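Local atomic coordinates of carbon dioxide concentrating mechanism protein ccmL (Synechocystis sp., PDB entry 2QW7), a protein that probably forms the pentameric vertices of the carboxysome, a polyhedral inclusion in which RuBisCO is sequestered, and is modelled to bring curvature into flat layers of CcmK hexamers. Residues 4-10 / 24-30. Numbering follows the deposited sequence.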
loop_
_atom_site.group_PDB
_atom_site.type_symbol
_atom_site.label_atom_id
_atom_site.label_comp_id
_atom_site.label_asym_id
_atom_site.label_seq_id
_atom_site.Cartn_x
_atom_site.Cartn_y
_atom_site.Cartn_z
ATOM N N ALA A 4 1.341 -6.047 16.482
ATOM C CA ALA A 4 0.864 -7.364 16.138
ATOM C C ALA A 4 1.249 -8.388 17.188
ATOM O O ALA A 4 2.213 -8.190 17.933
ATOM C CB ALA A 4 1.415 -7.791 14.860
ATOM N N LYS A 5 0.468 -9.472 17.209
ATOM C CA LYS A 5 0.653 -10.610 18.114
ATOM C C LYS A 5 1.090 -11.840 17.292
ATOM O O LYS A 5 0.557 -12.070 16.186
ATOM C CB LYS A 5 -0.665 -10.974 18.839
ATOM C CG LYS A 5 -0.558 -12.022 19.921
ATOM C CD LYS A 5 -1.609 -11.742 21.011
ATOM C CE LYS A 5 -1.680 -12.772 22.147
ATOM N NZ LYS A 5 -2.166 -12.098 23.387
ATOM N N VAL A 6 2.042 -12.612 17.827
ATOM C CA VAL A 6 2.472 -13.807 17.124
ATOM C C VAL A 6 1.503 -14.938 17.345
ATOM O O VAL A 6 1.240 -15.355 18.472
ATOM C CB VAL A 6 3.934 -14.219 17.413
ATOM C CG1 VAL A 6 4.242 -15.494 16.702
ATOM C CG2 VAL A 6 4.928 -13.140 16.899
ATOM N N LEU A 7 0.915 -15.391 16.244
ATOM C CA LEU A 7 -0.055 -16.461 16.241
ATOM C C LEU A 7 0.548 -17.830 15.993
ATOM O O LEU A 7 0.204 -18.816 16.619
ATOM C CB LEU A 7 -1.084 -16.176 15.180
ATOM C CG LEU A 7 -2.310 -15.421 15.653
ATOM C CD1 LEU A 7 -1.881 -14.253 16.538
ATOM C CD2 LEU A 7 -3.048 -14.990 14.411
ATOM N N GLY A 8 1.464 -17.902 15.057
ATOM C CA GLY A 8 2.084 -19.178 14.749
ATOM C C GLY A 8 3.234 -19.100 13.762
ATOM O O GLY A 8 3.778 -18.020 13.498
ATOM N N THR A 9 3.605 -20.255 13.212
ATOM C CA THR A 9 4.683 -20.292 12.203
ATOM C C THR A 9 4.107 -20.896 10.903
ATOM O O THR A 9 3.063 -21.620 10.907
ATOM C CB THR A 9 6.082 -20.931 12.672
ATOM O OG1 THR A 9 6.234 -22.297 12.273
ATOM C CG2 THR A 9 6.351 -20.822 14.189
ATOM N N VAL A 10 4.748 -20.501 9.797
ATOM C CA VAL A 10 4.354 -20.940 8.449
ATOM C C VAL A 10 5.472 -21.747 7.809
ATOM O O VAL A 10 6.603 -21.264 7.644
ATOM C CB VAL A 10 3.871 -19.714 7.561
ATOM C CG1 VAL A 10 4.127 -19.953 6.048
ATOM C CG2 VAL A 10 2.309 -19.376 7.848
ATOM N N LEU A 24 9.416 -17.830 9.010
ATOM C CA LEU A 24 8.155 -17.181 8.636
ATOM C C LEU A 24 7.128 -17.257 9.712
ATOM O O LEU A 24 6.539 -18.299 9.958
ATOM C CB LEU A 24 7.536 -17.782 7.366
ATOM C CG LEU A 24 8.353 -17.903 6.071
ATOM C CD1 LEU A 24 7.467 -18.682 5.062
ATOM C CD2 LEU A 24 8.867 -16.554 5.531
ATOM N N LEU A 25 6.817 -16.109 10.266
ATOM C CA LEU A 25 5.870 -16.017 11.335
ATOM C C LEU A 25 4.580 -15.387 10.882
ATOM O O LEU A 25 4.684 -14.357 10.138
ATOM C CB LEU A 25 6.494 -15.143 12.429
ATOM C CG LEU A 25 7.484 -15.832 13.344
ATOM C CD1 LEU A 25 7.992 -14.725 14.268
ATOM C CD2 LEU A 25 6.802 -17.028 14.082
ATOM N N LEU A 26 3.456 -15.981 11.344
ATOM C CA LEU A 26 2.145 -15.453 11.121
ATOM C C LEU A 26 1.866 -14.499 12.260
ATOM O O LEU A 26 1.694 -14.880 13.397
ATOM C CB LEU A 26 1.112 -16.572 11.131
ATOM C CG LEU A 26 -0.428 -16.427 11.064
ATOM C CD1 LEU A 26 -0.949 -15.866 9.737
ATOM C CD2 LEU A 26 -0.862 -17.864 11.245
ATOM N N VAL A 27 1.760 -13.220 11.948
ATOM C CA VAL A 27 1.474 -12.203 12.955
ATOM C C VAL A 27 0.199 -11.459 12.681
ATOM O O VAL A 27 0.138 -10.725 11.685
ATOM C CB VAL A 27 2.618 -11.154 13.059
ATOM C CG1 VAL A 27 3.676 -11.751 13.909
ATOM C CG2 VAL A 27 3.186 -10.609 11.660
ATOM N N GLN A 28 -0.782 -11.601 13.584
ATOM C CA GLN A 28 -2.086 -10.914 13.501
ATOM C C GLN A 28 -2.006 -9.475 13.988
ATOM O O GLN A 28 -1.474 -9.197 15.083
ATOM C CB GLN A 28 -3.088 -11.614 14.386
ATOM C CG GLN A 28 -4.486 -10.953 14.344
ATOM C CD GLN A 28 -5.529 -11.909 14.741
ATOM O OE1 GLN A 28 -5.431 -12.603 15.760
ATOM N NE2 GLN A 28 -6.592 -11.924 13.977
ATOM N N PHE A 29 -2.548 -8.541 13.210
ATOM C CA PHE A 29 -2.479 -7.141 13.618
ATOM C C PHE A 29 -3.421 -6.789 14.767
ATOM O O PHE A 29 -4.526 -7.423 15.003
ATOM C CB PHE A 29 -2.764 -6.212 12.461
ATOM C CG PHE A 29 -1.667 -6.162 11.396
ATOM C CD1 PHE A 29 -1.999 -5.920 10.094
ATOM C CD2 PHE A 29 -0.322 -6.266 11.712
ATOM C CE1 PHE A 29 -0.974 -5.775 9.104
ATOM C CE2 PHE A 29 0.669 -6.203 10.703
ATOM C CZ PHE A 29 0.348 -5.936 9.398
ATOM N N LEU A 30 -2.921 -5.789 15.518
ATOM C CA LEU A 30 -3.616 -5.257 16.697
ATOM C C LEU A 30 -4.016 -3.788 16.507
ATOM O O LEU A 30 -3.347 -3.012 15.889
ATOM C CB LEU A 30 -2.702 -5.343 17.902
ATOM C CG LEU A 30 -2.638 -6.607 18.746
ATOM C CD1 LEU A 30 -2.390 -7.804 17.925
ATOM C CD2 LEU A 30 -1.578 -6.402 19.768
HETATM O O HOH W 1 8.354 -20.617 9.319
#
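K5 and Q28 form an antiparallel hydrogen-bonded pair, K5 N giving a 2.9 Å bond to Q28 O, and strands 4-10 and 24-30 run side by side, the register slipping by one residue at L7 and G8 before the pairing resumes. Both face L26: L7 N reaches L26 O at 3.0 Å, nearly in line with the carbonyl, and the G8 amide adds a weak bond to the same oxygen. G8, with no side chain, suits the bulge, its phi of -173° and psi of -164° giving a very extended backbone. L7 lays both methyls against the aliphatic start of Q28, CD2 standing 3.4 Å from Q28 CB. An alanine in place of L7 would probably leave the Q28 stem less covered and open a gap in the packing against T32 of a neighbouring subunit. On the face that carries A4, V6, V27 and F29, the beta-branched valines pack well: V6 CG2, set anti to the carbonyl carbon, meets V27 CG1 at 3.5 Å. Small A4 lies at the edge of the F29 ring, its CB 3.9 Å from CD2. Beyond the bulge, T9 and V10 extend the sheet into that neighbouring subunit. This classic beta bulge bends the first strand of the curled, OB-like sheet of the CcmL/EutN family.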